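PDB 6PNR: alpha-glucosidase from [Eubacterium] rectale, which probably hydrolyses alpha-linked sulfoquinovosides, glycosides of the sulfolipid sugar sulfoquinovose, as a sulfoquinovosidase of glycoside hydrolase family 31. Local coordinates for residues 29-34 with 53-58; 99-104 with 201-206. All blocks are in the same frame, centred on the assembly; numbering follows the deposited sequence.

Contact 1. Residues 29-34 with 53-58; sequences IYVGVG and ERFPLK
Arg54 lays its guanidinium against the ring of Tyr30: CZ stands 4.2 Å from the ring centroid and 19° off the normal, which makes the contact a cation-pi interaction over the face. NH2 is the atom above the ring centre, 3.6 Å from Tyr30 CD1, yet the two planes are inclined by 56°, so the guanidinium is tipped and not stacked flat. CG of Arg54 is anti to the backbone N (chi1 163°), and the chain runs extended from there to NE. Pro56 adds its own contact to the same tyrosine, with CB 3.6 Å from Tyr30 CE2. On the face of Val31 and Phe55, CG2 of Val31 touches Phe55 CE1 at 3.5 Å and also meets Leu57 CD2, though Val33 and the charged Glu53 lie there side by side. Leu57, just past the strand, closes on Ile29, CD1 to CG2 at 3.6 Å.

Five backbone hydrogen bonds set this register, among them the reciprocal pair between Val31 and Phe55 (Phe55 N to Val31 O, 3.0 Å). At Gly32, which has no side chain, CA approaches Glu53 O to 3.0 Å in a CA-H...O contact.

Further out, Glu199 forms a salt bridge with Arg54 NH2 and Trp103 a second cation-pi contact, while Arg98 pairs with Glu53. Val51 and Thr52 of the second subunit pack on or weakly bond to Arg54. The hairpin thus carries a buried arginine whose charge is shared between a carboxylate and two aromatic rings, which would be expected to offset the cost of burying it.

Contact 2. Residues 99-104 with 201-206; sequences INRFWF and QIWEVP
Arg101 bends at chi2 (-66°), which brings CD to the indole of Trp203, 3.3 Å from its CD1. The guanidinium then lies flat on that ring: planes 9° apart, CZ 3.6 Å from the centroid of the five-membered ring, a stacked cation-pi pair. Each group is also gripped in its own plane: Arg101 NH1 donates to Asn100 O, and Trp203 NE1 to Gln201 OE1 at 2.9 Å. Asp49 and Glu36 take NH2 of the arginine in salt bridges, and Tyr187 stacks on Trp203.

Phe102, with CG anti to the backbone N (chi1 -176°), presents one ring face to Pro206, whose CD sits 3.5 Å from the centroid in a CH-pi contact. Trp103 and Gln201 run side by side, NE1 of the indole 3.4 Å from Gln201 CG. Only two interstrand hydrogen bonds join the segments, both between Phe102 and Ile202, the shorter being Ile202 N to Phe102 O at 2.7 Å. On both sides of this pair the backbones stay close, and CA-H...O contacts and side chains add the rest. Asn100 and Arg101 together face Gly32 of the neighbouring strand 29-41, a classic beta bulge in the antiparallel sheet of the N-terminal beta domain.

In the fold
Both contacts lie in one antiparallel six-stranded sheet, with centres about 9 Å apart. Across it the strands run 44-56, 29-41, 101-107, 197-202, so contact 1 joins the first two and contact 2 the next two, while strands 29-41 and 101-107 are direct neighbours. Backbone bonding links them there, Tyr30 O to Trp103 N at 2.8 Å, and Asn100 OD1 reaches Gly34 N at the same distance. Along the chain they come in series: contact 1 is a local hairpin, whereas contact 2 ties segments 97 residues apart. Strand 44-56 is outermost in this chain, and its Arg54 has backbone bonds to the second subunit, which places contact 1 at the dimer interface.

Contact 1. Residues 29-34 with 53-58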
loop_
_atom_site.group_PDB
_atom_site.type_symbol
_atom_site.label_atom_id
_atom_site.label_comp_id
_atom_site.label_asym_id
_atom_site.label_seq_id
_atom_site.Cartn_x
_atom_site.Cartn_y
_atom_site.Cartn_z
ATOM N N ILE A 29 -21.006 18.366 8.885
ATOM C CA ILE A 29 -20.891 17.066 9.539
ATOM C C ILE A 29 -21.454 15.985 8.624
ATOM O O ILE A 29 -22.569 16.118 8.106
ATOM C CB ILE A 29 -21.623 17.046 10.895
ATOM C CG1 ILE A 29 -21.097 18.141 11.825
ATOM C CG2 ILE A 29 -21.492 15.688 11.550
ATOM C CD1 ILE A 29 -21.920 18.299 13.107
ATOM N N TYR A 30 -20.684 14.918 8.428
ATOM C CA TYR A 30 -21.194 13.657 7.917
ATOM C C TYR A 30 -21.085 12.609 9.015
ATOM O O TYR A 30 -20.167 12.641 9.841
ATOM C CB TYR A 30 -20.417 13.163 6.680
ATOM C CG TYR A 30 -20.325 14.139 5.517
ATOM C CD1 TYR A 30 -19.589 15.313 5.620
ATOM C CD2 TYR A 30 -20.938 13.852 4.295
ATOM C CE1 TYR A 30 -19.487 16.197 4.554
ATOM C CE2 TYR A 30 -20.840 14.725 3.222
ATOM C CZ TYR A 30 -20.117 15.891 3.360
ATOM O OH TYR A 30 -20.026 16.755 2.302
ATOM N N VAL A 31 -22.011 11.658 8.999
ATOM C CA VAL A 31 -22.010 10.550 9.940
ATOM C C VAL A 31 -22.150 9.269 9.138
ATOM O O VAL A 31 -22.550 9.281 7.973
ATOM C CB VAL A 31 -23.141 10.673 10.972
ATOM C CG1 VAL A 31 -22.963 11.940 11.760
ATOM C CG2 VAL A 31 -24.482 10.695 10.258
ATOM N N GLY A 32 -21.810 8.154 9.764
ATOM C CA GLY A 32 -21.969 6.904 9.066
ATOM C C GLY A 32 -21.594 5.718 9.917
ATOM O O GLY A 32 -21.476 5.806 11.140
ATOM N N VAL A 33 -21.430 4.594 9.225
ATOM C CA VAL A 33 -21.197 3.293 9.830
ATOM C C VAL A 33 -20.006 2.656 9.129
ATOM O O VAL A 33 -19.978 2.581 7.896
ATOM C CB VAL A 33 -22.440 2.391 9.715
ATOM C CG1 VAL A 33 -22.198 1.045 10.404
ATOM C CG2 VAL A 33 -23.679 3.106 10.285
ATOM N N GLY A 34 -19.023 2.212 9.912
ATOM C CA GLY A 34 -17.897 1.480 9.379
ATOM C C GLY A 34 -17.628 0.230 10.198
ATOM O O GLY A 34 -18.131 0.067 11.313
ATOM N N GLU A 53 -22.007 3.128 5.367
ATOM C CA GLU A 53 -22.853 4.312 5.291
ATOM C C GLU A 53 -22.034 5.564 5.556
ATOM O O GLU A 53 -21.169 5.579 6.438
ATOM C CB GLU A 53 -24.028 4.238 6.290
ATOM C CG GLU A 53 -24.896 2.987 6.160
ATOM C CD GLU A 53 -26.113 3.004 7.091
ATOM O OE1 GLU A 53 -26.459 4.094 7.587
ATOM O OE2 GLU A 53 -26.716 1.928 7.328
ATOM N N ARG A 54 -22.297 6.609 4.773
ATOM C CA ARG A 54 -21.790 7.949 5.048
ATOM C C ARG A 54 -22.730 8.942 4.385
ATOM O O ARG A 54 -23.008 8.812 3.190
ATOM C CB ARG A 54 -20.363 8.163 4.517
ATOM C CG ARG A 54 -20.001 9.652 4.435
ATOM C CD ARG A 54 -18.542 9.948 4.065
ATOM N NE ARG A 54 -18.361 11.385 3.839
ATOM C CZ ARG A 54 -17.210 12.048 3.973
ATOM N NH1 ARG A 54 -16.096 11.412 4.336
ATOM N NH2 ARG A 54 -17.178 13.359 3.750
ATOM N N PHE A 55 -23.208 9.934 5.138
ATOM C CA PHE A 55 -24.127 10.890 4.535
ATOM C C PHE A 55 -24.066 12.201 5.293
ATOM O O PHE A 55 -23.834 12.205 6.510
ATOM C CB PHE A 55 -25.565 10.345 4.504
ATOM C CG PHE A 55 -26.023 9.751 5.801
ATOM C CD1 PHE A 55 -26.578 10.552 6.786
ATOM C CD2 PHE A 55 -25.919 8.392 6.032
ATOM C CE1 PHE A 55 -27.012 10.006 7.982
ATOM C CE2 PHE A 55 -26.346 7.840 7.226
ATOM C CZ PHE A 55 -26.901 8.651 8.201
ATOM N N PRO A 56 -24.245 13.327 4.608
ATOM C CA PRO A 56 -24.256 14.615 5.301
ATOM C C PRO A 56 -25.532 14.795 6.104
ATOM O O PRO A 56 -26.581 14.231 5.788
ATOM C CB PRO A 56 -24.168 15.634 4.162
ATOM C CG PRO A 56 -24.810 14.927 2.997
ATOM C CD PRO A 56 -24.453 13.470 3.153
ATOM N N LEU A 57 -25.427 15.581 7.164
ATOM C CA LEU A 57 -26.559 15.852 8.030
ATOM C C LEU A 57 -27.295 17.100 7.559
ATOM O O LEU A 57 -26.689 18.036 7.030
ATOM C CB LEU A 57 -26.097 16.042 9.473
ATOM C CG LEU A 57 -25.514 14.814 10.169
ATOM C CD1 LEU A 57 -25.085 15.202 11.570
ATOM C CD2 LEU A 57 -26.541 13.711 10.204
ATOM N N LYS A 58 -28.612 17.106 7.766
ATOM C CA LYS A 58 -29.452 18.269 7.499
ATOM C C LYS A 58 -29.679 19.031 8.796
ATOM O O LYS A 58 -30.024 18.426 9.816
ATOM C CB LYS A 58 -30.797 17.853 6.901
ATOM C CG LYS A 58 -30.739 17.302 5.492
ATOM C CD LYS A 58 -32.141 16.952 4.999
ATOM C CE LYS A 58 -32.157 16.658 3.503
ATOM N NZ LYS A 58 -32.003 17.897 2.680
#

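Contact 2. Residues 99-104 with 201-206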
loop_
_atom_site.group_PDB
_atom_site.type_symbol
_atom_site.label_atom_id
_atom_site.label_comp_id
_atom_site.label_asym_id
_atom_site.label_seq_id
_atom_site.Cartn_x
_atom_site.Cartn_y
_atom_site.Cartn_z
ATOM N N ILE A 99 -24.464 5.138 14.701
ATOM C CA ILE A 99 -23.353 5.890 14.143
ATOM C C ILE A 99 -22.074 5.505 14.867
ATOM O O ILE A 99 -22.012 5.543 16.104
ATOM C CB ILE A 99 -23.625 7.395 14.266
ATOM C CG1 ILE A 99 -24.842 7.781 13.432
ATOM C CG2 ILE A 99 -22.403 8.214 13.867
ATOM C CD1 ILE A 99 -25.248 9.214 13.619
ATOM N N ASN A 100 -21.049 5.111 14.102
ATOM C CA ASN A 100 -19.710 4.971 14.663
ATOM C C ASN A 100 -18.645 5.649 13.805
ATOM O O ASN A 100 -17.453 5.418 14.026
ATOM C CB ASN A 100 -19.353 3.496 14.901
ATOM C CG ASN A 100 -19.281 2.670 13.618
ATOM O OD1 ASN A 100 -19.425 3.176 12.511
ATOM N ND2 ASN A 100 -19.046 1.381 13.778
ATOM N N ARG A 101 -19.043 6.498 12.855
ATOM C CA ARG A 101 -18.111 7.270 12.043
ATOM C C ARG A 101 -18.612 8.699 11.966
ATOM O O ARG A 101 -19.795 8.936 11.687
ATOM C CB ARG A 101 -17.954 6.691 10.630
ATOM C CG ARG A 101 -17.386 5.259 10.562
ATOM C CD ARG A 101 -15.941 5.165 11.040
ATOM N NE ARG A 101 -15.393 3.802 10.932
ATOM C CZ ARG A 101 -15.299 2.949 11.950
ATOM N NH1 ARG A 101 -15.711 3.313 13.163
ATOM N NH2 ARG A 101 -14.787 1.740 11.767
ATOM N N PHE A 102 -17.698 9.643 12.177
ATOM C CA PHE A 102 -18.020 11.056 12.326
ATOM C C PHE A 102 -16.992 11.853 11.533
ATOM O O PHE A 102 -15.791 11.758 11.802
ATOM C CB PHE A 102 -18.000 11.428 13.820
ATOM C CG PHE A 102 -18.407 12.838 14.131
ATOM C CD1 PHE A 102 -19.733 13.146 14.382
ATOM C CD2 PHE A 102 -17.458 13.847 14.223
ATOM C CE1 PHE A 102 -20.105 14.441 14.691
ATOM C CE2 PHE A 102 -17.819 15.147 14.539
ATOM C CZ PHE A 102 -19.147 15.447 14.777
ATOM N N TRP A 103 -17.446 12.609 10.541
ATOM C CA TRP A 103 -16.572 13.460 9.745
ATOM C C TRP A 103 -16.954 14.917 9.978
ATOM O O TRP A 103 -18.091 15.318 9.700
ATOM C CB TRP A 103 -16.667 13.126 8.256
ATOM C CG TRP A 103 -16.118 11.791 7.817
ATOM C CD1 TRP A 103 -14.855 11.532 7.347
ATOM C CD2 TRP A 103 -16.832 10.556 7.741
ATOM N NE1 TRP A 103 -14.741 10.210 7.005
ATOM C CE2 TRP A 103 -15.943 9.590 7.227
ATOM C CE3 TRP A 103 -18.141 10.170 8.051
ATOM C CZ2 TRP A 103 -16.318 8.262 7.029
ATOM C CZ3 TRP A 103 -18.514 8.862 7.846
ATOM C CH2 TRP A 103 -17.601 7.918 7.340
ATOM N N PHE A 104 -16.007 15.702 10.481
ATOM C CA PHE A 104 -16.213 17.110 10.793
ATOM C C PHE A 104 -15.376 17.940 9.833
ATOM O O PHE A 104 -14.164 17.715 9.705
ATOM C CB PHE A 104 -15.820 17.410 12.248
ATOM C CG PHE A 104 -16.120 18.822 12.684
ATOM C CD1 PHE A 104 -17.370 19.160 13.163
ATOM C CD2 PHE A 104 -15.148 19.807 12.606
ATOM C CE1 PHE A 104 -17.658 20.460 13.557
ATOM C CE2 PHE A 104 -15.422 21.111 13.001
ATOM C CZ PHE A 104 -16.679 21.435 13.481
ATOM N N GLN A 201 -11.902 12.940 10.468
ATOM C CA GLN A 201 -12.639 11.689 10.621
ATOM C C GLN A 201 -12.375 11.103 12.006
ATOM O O GLN A 201 -11.219 10.959 12.409
ATOM C CB GLN A 201 -12.238 10.682 9.542
ATOM C CG GLN A 201 -12.939 9.335 9.695
ATOM C CD GLN A 201 -12.462 8.272 8.702
ATOM O OE1 GLN A 201 -12.856 7.106 8.790
ATOM N NE2 GLN A 201 -11.629 8.670 7.754
ATOM N N ILE A 202 -13.446 10.759 12.726
ATOM C CA ILE A 202 -13.366 10.208 14.078
ATOM C C ILE A 202 -14.165 8.914 14.119
ATOM O O ILE A 202 -15.274 8.850 13.578
ATOM C CB ILE A 202 -13.907 11.195 15.141
ATOM C CG1 ILE A 202 -13.508 12.640 14.834
ATOM C CG2 ILE A 202 -13.412 10.798 16.522
ATOM C CD1 ILE A 202 -12.027 12.939 14.964
ATOM N N TRP A 203 -13.621 7.880 14.770
ATOM C CA TRP A 203 -14.334 6.593 14.816
ATOM C C TRP A 203 -15.233 6.474 16.045
ATOM O O TRP A 203 -15.365 5.402 16.655
ATOM C CB TRP A 203 -13.352 5.426 14.731
ATOM C CG TRP A 203 -12.805 5.249 13.340
ATOM C CD1 TRP A 203 -12.974 6.099 12.279
ATOM C CD2 TRP A 203 -12.024 4.150 12.852
ATOM N NE1 TRP A 203 -12.326 5.599 11.167
ATOM C CE2 TRP A 203 -11.741 4.404 11.493
ATOM C CE3 TRP A 203 -11.522 2.982 13.437
ATOM C CZ2 TRP A 203 -10.973 3.538 10.710
ATOM C CZ3 TRP A 203 -10.749 2.125 12.655
ATOM C CH2 TRP A 203 -10.492 2.407 11.308
ATOM N N GLU A 204 -15.851 7.595 16.403
ATOM C CA GLU A 204 -16.928 7.715 17.379
ATOM C C GLU A 204 -17.502 9.112 17.207
ATOM O O GLU A 204 -16.893 9.971 16.565
ATOM C CB GLU A 204 -16.436 7.513 18.814
ATOM C CG GLU A 204 -15.760 8.754 19.397
ATOM C CD GLU A 204 -15.396 8.582 20.856
ATOM O OE1 GLU A 204 -15.881 7.611 21.481
ATOM O OE2 GLU A 204 -14.611 9.406 21.374
ATOM N N VAL A 205 -18.675 9.340 17.785
ATOM C CA VAL A 205 -19.145 10.714 17.919
ATOM C C VAL A 205 -18.347 11.351 19.049
ATOM O O VAL A 205 -18.475 10.927 20.205
ATOM C CB VAL A 205 -20.655 10.778 18.189
ATOM C CG1 VAL A 205 -21.089 12.216 18.400
ATOM C CG2 VAL A 205 -21.439 10.120 17.037
ATOM N N PRO A 206 -17.519 12.357 18.778
ATOM C CA PRO A 206 -16.668 12.910 19.834
ATOM C C PRO A 206 -17.469 13.736 20.823
ATOM O O PRO A 206 -18.445 14.395 20.462
ATOM C CB PRO A 206 -15.680 13.792 19.061
ATOM C CG PRO A 206 -16.480 14.263 17.892
ATOM C CD PRO A 206 -17.387 13.104 17.517
#